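Local coordinates for protein phosphatidylserine synthase (Haemophilus influenzae, PDB 3HSI) that belongs to the phospholipase D superfamily, whose two-lobed alpha/beta members carry paired HxK sequence signatures, at residues 261-266 and 380-385; 185-190 and 393-398. All coordinates share one frame; numbering follows the deposited sequence.

Interaction 1 of 2, residues 261-266 and 380-385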
ATOM      1  N   GLN C 261       0.564   9.978  15.670  1.00 21.85           N
ATOM      2  CA  GLN C 261       1.578  10.681  16.460  1.00 23.15           C
ATOM      3  C   GLN C 261       1.171  10.724  17.934  1.00 21.85           C
ATOM      4  O   GLN C 261       1.993  10.458  18.799  1.00 22.60           O
ATOM      5  CB  GLN C 261       1.819  12.106  15.919  1.00 23.24           C
ATOM      6  CG  GLN C 261       2.898  12.184  14.853  1.00 30.08           C
ATOM      7  CD  GLN C 261       2.735  13.393  13.898  1.00 36.80           C
ATOM      8  OE1 GLN C 261       2.095  14.398  14.238  1.00 40.42           O
ATOM      9  NE2 GLN C 261       3.302  13.276  12.692  1.00 36.62           N
ATOM     10  N   VAL C 262      -0.099  11.035  18.216  1.00 21.22           N
ATOM     11  CA  VAL C 262      -0.592  11.007  19.593  1.00 20.60           C
ATOM     12  C   VAL C 262      -0.513   9.625  20.257  1.00 20.96           C
ATOM     13  O   VAL C 262      -0.025   9.482  21.373  1.00 20.75           O
ATOM     14  CB  VAL C 262      -2.023  11.623  19.709  1.00 20.91           C
ATOM     15  CG1 VAL C 262      -2.657  11.270  21.050  1.00 18.57           C
ATOM     16  CG2 VAL C 262      -1.946  13.150  19.536  1.00 20.80           C
ATOM     17  N   ILE C 263      -0.962   8.588  19.576  1.00 21.34           N
ATOM     18  CA  ILE C 263      -0.800   7.234  20.119  1.00 21.85           C
ATOM     19  C   ILE C 263       0.679   6.871  20.426  1.00 22.12           C
ATOM     20  O   ILE C 263       1.018   6.400  21.543  1.00 20.47           O
ATOM     21  CB  ILE C 263      -1.497   6.197  19.185  1.00 22.39           C
ATOM     22  CG1 ILE C 263      -2.998   6.550  19.089  1.00 21.40           C
ATOM     23  CG2 ILE C 263      -1.236   4.755  19.667  1.00 23.44           C
ATOM     24  CD1 ILE C 263      -3.776   5.925  17.871  1.00 19.05           C
ATOM     25  N   GLU C 264       1.564   7.114  19.459  1.00 21.92           N
ATOM     26  CA  GLU C 264       2.985   6.839  19.659  1.00 22.93           C
ATOM     27  C   GLU C 264       3.489   7.602  20.876  1.00 23.12           C
ATOM     28  O   GLU C 264       4.209   7.055  21.698  1.00 23.61           O
ATOM     29  CB  GLU C 264       3.814   7.195  18.405  1.00 22.72           C
ATOM     30  CG  GLU C 264       3.386   6.376  17.169  1.00 26.64           C
ATOM     31  CD  GLU C 264       4.142   6.728  15.890  1.00 31.09           C
ATOM     32  OE1 GLU C 264       5.182   7.403  15.992  1.00 33.57           O
ATOM     33  OE2 GLU C 264       3.703   6.324  14.776  1.00 32.76           O
ATOM     34  N   ASP C 265       3.083   8.857  21.003  1.00 23.13           N
ATOM     35  CA  ASP C 265       3.516   9.668  22.128  1.00 24.30           C
ATOM     36  C   ASP C 265       2.885   9.247  23.469  1.00 23.06           C
ATOM     37  O   ASP C 265       3.512   9.386  24.517  1.00 22.79           O
ATOM     38  CB  ASP C 265       3.279  11.167  21.845  1.00 25.02           C
ATOM     39  CG  ASP C 265       4.212  11.710  20.735  1.00 31.08           C
ATOM     40  OD1 ASP C 265       5.235  11.036  20.407  1.00 37.13           O
ATOM     41  OD2 ASP C 265       3.938  12.803  20.188  1.00 32.54           O
ATOM     42  N   LEU C 266       1.653   8.762  23.427  1.00 21.92           N
ATOM     43  CA  LEU C 266       1.005   8.217  24.613  1.00 21.55           C
ATOM     44  C   LEU C 266       1.827   7.029  25.148  1.00 21.36           C
ATOM     45  O   LEU C 266       2.135   6.971  26.326  1.00 22.00           O
ATOM     46  CB  LEU C 266      -0.459   7.851  24.332  1.00 20.12           C
ATOM     47  CG  LEU C 266      -1.527   8.970  24.240  1.00 20.30           C
ATOM     48  CD1 LEU C 266      -2.881   8.409  23.759  1.00 18.24           C
ATOM     49  CD2 LEU C 266      -1.749   9.635  25.602  1.00 17.30           C
ATOM     50  N   ASN C 380      -9.428   3.063  16.122  1.00 24.29           N
ATOM     51  CA  ASN C 380      -8.134   2.572  15.587  1.00 24.61           C
ATOM     52  C   ASN C 380      -7.812   1.147  16.112  1.00 25.20           C
ATOM     53  O   ASN C 380      -7.737   0.912  17.312  1.00 24.12           O
ATOM     54  CB  ASN C 380      -7.035   3.605  15.903  1.00 23.93           C
ATOM     55  CG  ASN C 380      -5.705   3.298  15.232  1.00 23.87           C
ATOM     56  OD1 ASN C 380      -5.224   2.165  15.230  1.00 22.08           O
ATOM     57  ND2 ASN C 380      -5.097   4.323  14.677  1.00 22.41           N
ATOM     58  N   ASN C 381      -7.650   0.198  15.190  1.00 26.56           N
ATOM     59  CA  ASN C 381      -7.358  -1.201  15.528  1.00 26.45           C
ATOM     60  C   ASN C 381      -5.912  -1.398  15.944  1.00 26.58           C
ATOM     61  O   ASN C 381      -5.504  -2.526  16.251  1.00 27.60           O
ATOM     62  CB  ASN C 381      -7.641  -2.129  14.330  1.00 27.25           C
ATOM     63  CG  ASN C 381      -9.114  -2.296  14.043  1.00 28.78           C
ATOM     64  OD1 ASN C 381      -9.923  -2.391  14.954  1.00 34.20           O
ATOM     65  ND2 ASN C 381      -9.470  -2.349  12.771  1.00 29.38           N
ATOM     66  N   LEU C 382      -5.113  -0.337  15.969  1.00 25.27           N
ATOM     67  CA  LEU C 382      -3.715  -0.505  16.383  1.00 25.13           C
ATOM     68  C   LEU C 382      -2.998  -1.568  15.546  1.00 24.99           C
ATOM     69  O   LEU C 382      -2.296  -2.458  16.076  1.00 25.66           O
ATOM     70  CB  LEU C 382      -3.639  -0.838  17.877  1.00 24.57           C
ATOM     71  CG  LEU C 382      -4.200   0.298  18.752  1.00 24.95           C
ATOM     72  CD1 LEU C 382      -4.380  -0.141  20.223  1.00 21.58           C
ATOM     73  CD2 LEU C 382      -3.277   1.507  18.642  1.00 26.72           C
ATOM     74  N   ASN C 383      -3.176  -1.469  14.229  1.00 24.77           N
ATOM     75  CA  ASN C 383      -2.518  -2.377  13.274  1.00 24.30           C
ATOM     76  C   ASN C 383      -1.838  -1.603  12.135  1.00 23.87           C
ATOM     77  O   ASN C 383      -2.111  -0.426  11.964  1.00 24.18           O
ATOM     78  CB  ASN C 383      -3.532  -3.414  12.755  1.00 24.15           C
ATOM     79  CG  ASN C 383      -4.698  -2.802  11.984  1.00 26.86           C
ATOM     80  OD1 ASN C 383      -4.834  -1.577  11.818  1.00 31.77           O
ATOM     81  ND2 ASN C 383      -5.557  -3.667  11.502  1.00 29.42           N
ATOM     82  N   PRO C 384      -0.957  -2.252  11.342  1.00 23.49           N
ATOM     83  CA  PRO C 384      -0.344  -1.509  10.231  1.00 23.38           C
ATOM     84  C   PRO C 384      -1.303  -0.844   9.212  1.00 24.06           C
ATOM     85  O   PRO C 384      -0.932   0.199   8.678  1.00 23.05           O
ATOM     86  CB  PRO C 384       0.507  -2.567   9.529  1.00 23.25           C
ATOM     87  CG  PRO C 384       0.845  -3.539  10.705  1.00 23.04           C
ATOM     88  CD  PRO C 384      -0.445  -3.631  11.419  1.00 22.40           C
ATOM     89  N   ARG C 385      -2.473  -1.434   8.932  1.00 24.42           N
ATOM     90  CA  ARG C 385      -3.530  -0.795   8.082  1.00 25.76           C
ATOM     91  C   ARG C 385      -3.895   0.589   8.599  1.00 25.62           C
ATOM     92  O   ARG C 385      -3.990   1.562   7.835  1.00 25.48           O
ATOM     93  CB  ARG C 385      -4.861  -1.574   8.156  1.00 25.74           C
ATOM     94  CG  ARG C 385      -5.010  -2.759   7.259  1.00 28.54           C
ATOM     95  CD  ARG C 385      -6.497  -3.033   7.034  1.00 27.80           C
ATOM     96  NE  ARG C 385      -7.076  -2.042   6.121  1.00 27.01           N
ATOM     97  CZ  ARG C 385      -6.927  -2.062   4.802  1.00 28.40           C
ATOM     98  NH1 ARG C 385      -6.206  -3.019   4.230  1.00 28.23           N
ATOM     99  NH2 ARG C 385      -7.478  -1.116   4.045  1.00 28.29           N
TER

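Interaction 2 of 2, residues 185-190 and 393-398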
ATOM      1  N   ASP C 185     -20.807  19.958  17.919  1.00 21.87           N
ATOM      2  CA  ASP C 185     -20.621  20.916  16.807  1.00 22.20           C
ATOM      3  C   ASP C 185     -19.284  20.664  16.092  1.00 22.30           C
ATOM      4  O   ASP C 185     -19.209  20.725  14.896  1.00 23.02           O
ATOM      5  CB  ASP C 185     -20.671  22.340  17.311  1.00 21.67           C
ATOM      6  CG  ASP C 185     -22.077  22.773  17.710  1.00 25.46           C
ATOM      7  OD1 ASP C 185     -23.078  22.054  17.409  1.00 27.28           O
ATOM      8  OD2 ASP C 185     -22.180  23.843  18.342  1.00 27.97           O
ATOM      9  N   SER C 186     -18.244  20.323  16.833  1.00 22.30           N
ATOM     10  CA  SER C 186     -16.923  20.112  16.227  1.00 23.09           C
ATOM     11  C   SER C 186     -16.915  18.898  15.311  1.00 23.34           C
ATOM     12  O   SER C 186     -16.273  18.908  14.262  1.00 23.51           O
ATOM     13  CB  SER C 186     -15.873  19.914  17.320  1.00 23.18           C
ATOM     14  OG  SER C 186     -14.617  19.611  16.743  1.00 25.35           O
HETATM   15  N   MSE C 187     -17.626  17.850  15.721  1.00 22.87           N
HETATM   16  CA  MSE C 187     -17.662  16.624  14.955  1.00 23.98           C
HETATM   17  C   MSE C 187     -18.479  16.753  13.635  1.00 23.46           C
HETATM   18  O   MSE C 187     -18.020  16.356  12.538  1.00 23.86           O
HETATM   19  CB  MSE C 187     -18.105  15.479  15.867  1.00 23.69           C
HETATM   20  CG  MSE C 187     -17.034  15.233  16.938  1.00 27.04           C
HETATM   21 SE   MSE C 187     -17.309  13.585  17.903  0.75 36.39          SE
HETATM   22  CE  MSE C 187     -16.205  12.447  16.732  1.00 30.25           C
ATOM     23  N   VAL C 188     -19.632  17.387  13.747  1.00 21.86           N
ATOM     24  CA  VAL C 188     -20.460  17.701  12.601  1.00 21.89           C
ATOM     25  C   VAL C 188     -19.743  18.660  11.626  1.00 21.80           C
ATOM     26  O   VAL C 188     -19.879  18.519  10.426  1.00 21.14           O
ATOM     27  CB  VAL C 188     -21.787  18.351  13.076  1.00 22.22           C
ATOM     28  CG1 VAL C 188     -22.559  18.983  11.894  1.00 19.97           C
ATOM     29  CG2 VAL C 188     -22.611  17.329  13.876  1.00 18.28           C
ATOM     30  N   ASN C 189     -19.019  19.647  12.155  1.00 22.47           N
ATOM     31  CA  ASN C 189     -18.237  20.539  11.308  1.00 22.65           C
ATOM     32  C   ASN C 189     -17.170  19.788  10.489  1.00 23.10           C
ATOM     33  O   ASN C 189     -16.996  20.048   9.294  1.00 22.39           O
ATOM     34  CB  ASN C 189     -17.623  21.670  12.112  1.00 22.16           C
ATOM     35  CG  ASN C 189     -18.638  22.735  12.475  1.00 24.90           C
ATOM     36  OD1 ASN C 189     -19.694  22.842  11.866  1.00 25.79           O
ATOM     37  ND2 ASN C 189     -18.302  23.553  13.454  1.00 26.37           N
ATOM     38  N   PHE C 190     -16.502  18.837  11.127  1.00 23.44           N
ATOM     39  CA  PHE C 190     -15.478  18.014  10.454  1.00 23.67           C
ATOM     40  C   PHE C 190     -16.108  17.248   9.303  1.00 23.56           C
ATOM     41  O   PHE C 190     -15.568  17.180   8.179  1.00 23.16           O
ATOM     42  CB  PHE C 190     -14.806  17.040  11.454  1.00 23.18           C
ATOM     43  CG  PHE C 190     -13.774  16.149  10.819  1.00 24.35           C
ATOM     44  CD1 PHE C 190     -12.519  16.638  10.494  1.00 24.10           C
ATOM     45  CD2 PHE C 190     -14.083  14.838  10.473  1.00 25.42           C
ATOM     46  CE1 PHE C 190     -11.568  15.814   9.861  1.00 26.04           C
ATOM     47  CE2 PHE C 190     -13.125  14.005   9.831  1.00 24.10           C
ATOM     48  CZ  PHE C 190     -11.885  14.494   9.536  1.00 23.24           C
ATOM     49  N   ASN C 393     -10.222   8.179  13.572  1.00 20.87           N
ATOM     50  CA  ASN C 393     -10.303   9.289  14.507  1.00 21.55           C
ATOM     51  C   ASN C 393     -10.219   8.851  15.980  1.00 22.17           C
ATOM     52  O   ASN C 393     -10.101   7.664  16.276  1.00 22.59           O
ATOM     53  CB  ASN C 393     -11.491  10.198  14.210  1.00 19.97           C
ATOM     54  CG  ASN C 393     -12.832   9.576  14.595  1.00 21.46           C
ATOM     55  OD1 ASN C 393     -12.942   8.364  14.799  1.00 19.76           O
ATOM     56  ND2 ASN C 393     -13.869  10.417  14.670  1.00 16.59           N
ATOM     57  N   GLY C 394     -10.245   9.818  16.887  1.00 22.06           N
ATOM     58  CA  GLY C 394     -10.174   9.532  18.297  1.00 21.73           C
ATOM     59  C   GLY C 394     -10.653  10.677  19.167  1.00 21.71           C
ATOM     60  O   GLY C 394     -10.593  11.856  18.774  1.00 21.18           O
ATOM     61  N   LEU C 395     -11.159  10.320  20.344  1.00 21.09           N
ATOM     62  CA  LEU C 395     -11.366  11.303  21.391  1.00 21.04           C
ATOM     63  C   LEU C 395     -10.328  11.000  22.468  1.00 20.27           C
ATOM     64  O   LEU C 395     -10.367   9.943  23.121  1.00 19.58           O
ATOM     65  CB  LEU C 395     -12.801  11.242  21.935  1.00 21.08           C
ATOM     66  CG  LEU C 395     -13.926  11.350  20.896  1.00 22.14           C
ATOM     67  CD1 LEU C 395     -15.342  11.170  21.527  1.00 23.42           C
ATOM     68  CD2 LEU C 395     -13.836  12.693  20.123  1.00 24.62           C
ATOM     69  N   LEU C 396      -9.378  11.907  22.617  1.00 19.63           N
ATOM     70  CA  LEU C 396      -8.436  11.808  23.714  1.00 20.49           C
ATOM     71  C   LEU C 396      -8.990  12.510  24.930  1.00 19.93           C
ATOM     72  O   LEU C 396      -9.116  13.735  24.955  1.00 20.45           O
ATOM     73  CB  LEU C 396      -7.038  12.353  23.364  1.00 19.72           C
ATOM     74  CG  LEU C 396      -6.000  12.214  24.498  1.00 21.84           C
ATOM     75  CD1 LEU C 396      -5.711  10.727  24.851  1.00 21.89           C
ATOM     76  CD2 LEU C 396      -4.677  12.939  24.179  1.00 20.07           C
ATOM     77  N   ILE C 397      -9.313  11.717  25.946  1.00 19.93           N
ATOM     78  CA  ILE C 397      -9.713  12.261  27.232  1.00 19.92           C
ATOM     79  C   ILE C 397      -8.485  12.460  28.156  1.00 19.75           C
ATOM     80  O   ILE C 397      -7.689  11.557  28.362  1.00 18.72           O
ATOM     81  CB  ILE C 397     -10.754  11.353  27.924  1.00 20.31           C
ATOM     82  CG1 ILE C 397     -12.016  11.264  27.057  1.00 22.25           C
ATOM     83  CG2 ILE C 397     -11.062  11.878  29.284  1.00 17.49           C
ATOM     84  CD1 ILE C 397     -12.969  10.186  27.462  1.00 24.41           C
ATOM     85  N   TYR C 398      -8.348  13.674  28.663  1.00 19.97           N
ATOM     86  CA  TYR C 398      -7.344  14.030  29.651  1.00 20.64           C
ATOM     87  C   TYR C 398      -8.036  14.224  31.004  1.00 20.42           C
ATOM     88  O   TYR C 398      -8.929  15.073  31.142  1.00 19.46           O
ATOM     89  CB  TYR C 398      -6.667  15.319  29.217  1.00 20.99           C
ATOM     90  CG  TYR C 398      -5.547  15.798  30.122  1.00 23.53           C
ATOM     91  CD1 TYR C 398      -4.571  14.910  30.600  1.00 26.10           C
ATOM     92  CD2 TYR C 398      -5.428  17.155  30.440  1.00 24.49           C
ATOM     93  CE1 TYR C 398      -3.527  15.361  31.426  1.00 28.72           C
ATOM     94  CE2 TYR C 398      -4.394  17.621  31.259  1.00 26.38           C
ATOM     95  CZ  TYR C 398      -3.458  16.716  31.747  1.00 27.82           C
ATOM     96  OH  TYR C 398      -2.445  17.168  32.526  1.00 29.80           O
TER

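Interaction 1 of 2, residues 261-266 and 380-385
Ile263, on a middle turn of helix 258-268, faces Leu382 in the loop after strand 374-378, the two CA atoms being 9.1 Å apart and no hydrogen bond linking the segments. Both branches of Ile263 do the touching. Its CD1 settles over a face of the Asn380 amide, 3.8 Å from ND2, while CG2 meets the Leu382 methyl CD2 at 4.0 Å. With CG anti to the backbone N (chi1 -172°), the Asn380 amide leans forward along its own loop, and OD1 accepts the backbone N of Leu382 at 2.6 Å in the carbonyl plane, the N-H pointing at it at 152°. This Asx turn fixes the rotation of the amide and so the face it offers the isoleucine. Leu287 of helix 285-296 packs against both Ile263 and Leu382, enlarging the apolar patch. Nearby, Glu264 bonds to Trp387 NE1 and forms a salt bridge with Arg216 of the second subunit. Asn381 OD1 bonds Lys366 NZ of an HxK signature, consistent with 380-385 being the asparagine-bearing loop of the phospholipase D motif, here backed by helix 258-268.

Interaction 2 of 2, residues 185-190 and 393-398
The selenomethionine Met187 sets out with CG anti to the carbonyl carbon (chi1 -66°), extends at chi2 and then bends at chi3 (92°), which swings CE from helix 181-195 toward Asn393 and Leu395 on strand 391-398. This is helix-on-sheet packing at the seam of the two-lobed phospholipase D fold. The helix also touches strands 52-56 and 146-148 of one mixed sheet, while the strand belongs to the other, held there by backbone bonds such as those of Gly394 with Leu249 and Leu395 with Leu377.

The nearest CA atoms, Met187 and Asn393, are 10.4 Å apart, so the long side chain spans the gap between the layers. CE comes up to the nitrogen end of the Asn393 amide, raised from the amide plane, at 3.7 Å from ND2, and the two side chains cross at about a right angle. That approach is plain packing, for the polar atoms are bonded to others: Asn393 OD1 to Tyr154 OH and to the backbone N of Lys144, which lies in an HxK signature, and ND2 to Tyr232 OH. The amide is therefore gripped at both ends, which should fix its rotation. Tyr232 also stacks on Phe190 one turn along the helix, so one tyrosine serves both segments, by its hydroxyl and by its ring. On the strand side the contact finishes with a single methyl pair, Met187 CE against Leu395 CD2 at 4.1 Å.

From the N terminus, helix 181-195 comes first and supplies one half of interaction 2; its partner strand 391-398 arrives only some two hundred residues later. Within that long loop helix 258-268 and the loop 380-385 meet, so interaction 1 closes a shorter loop nested inside the one closed by interaction 2. Their centres lie about 17 Å apart, yet they join through the strand: Leu266 CD1 packs on Leu396 CD1 at 3.8 Å, and Val262 CG1 on Leu396 CD2 at 4.1 Å. Strand 391-398 thus has helix 258-268 against Leu396 and helix 181-195 against Asn393 and Leu395, and one strand ties the two contacts together.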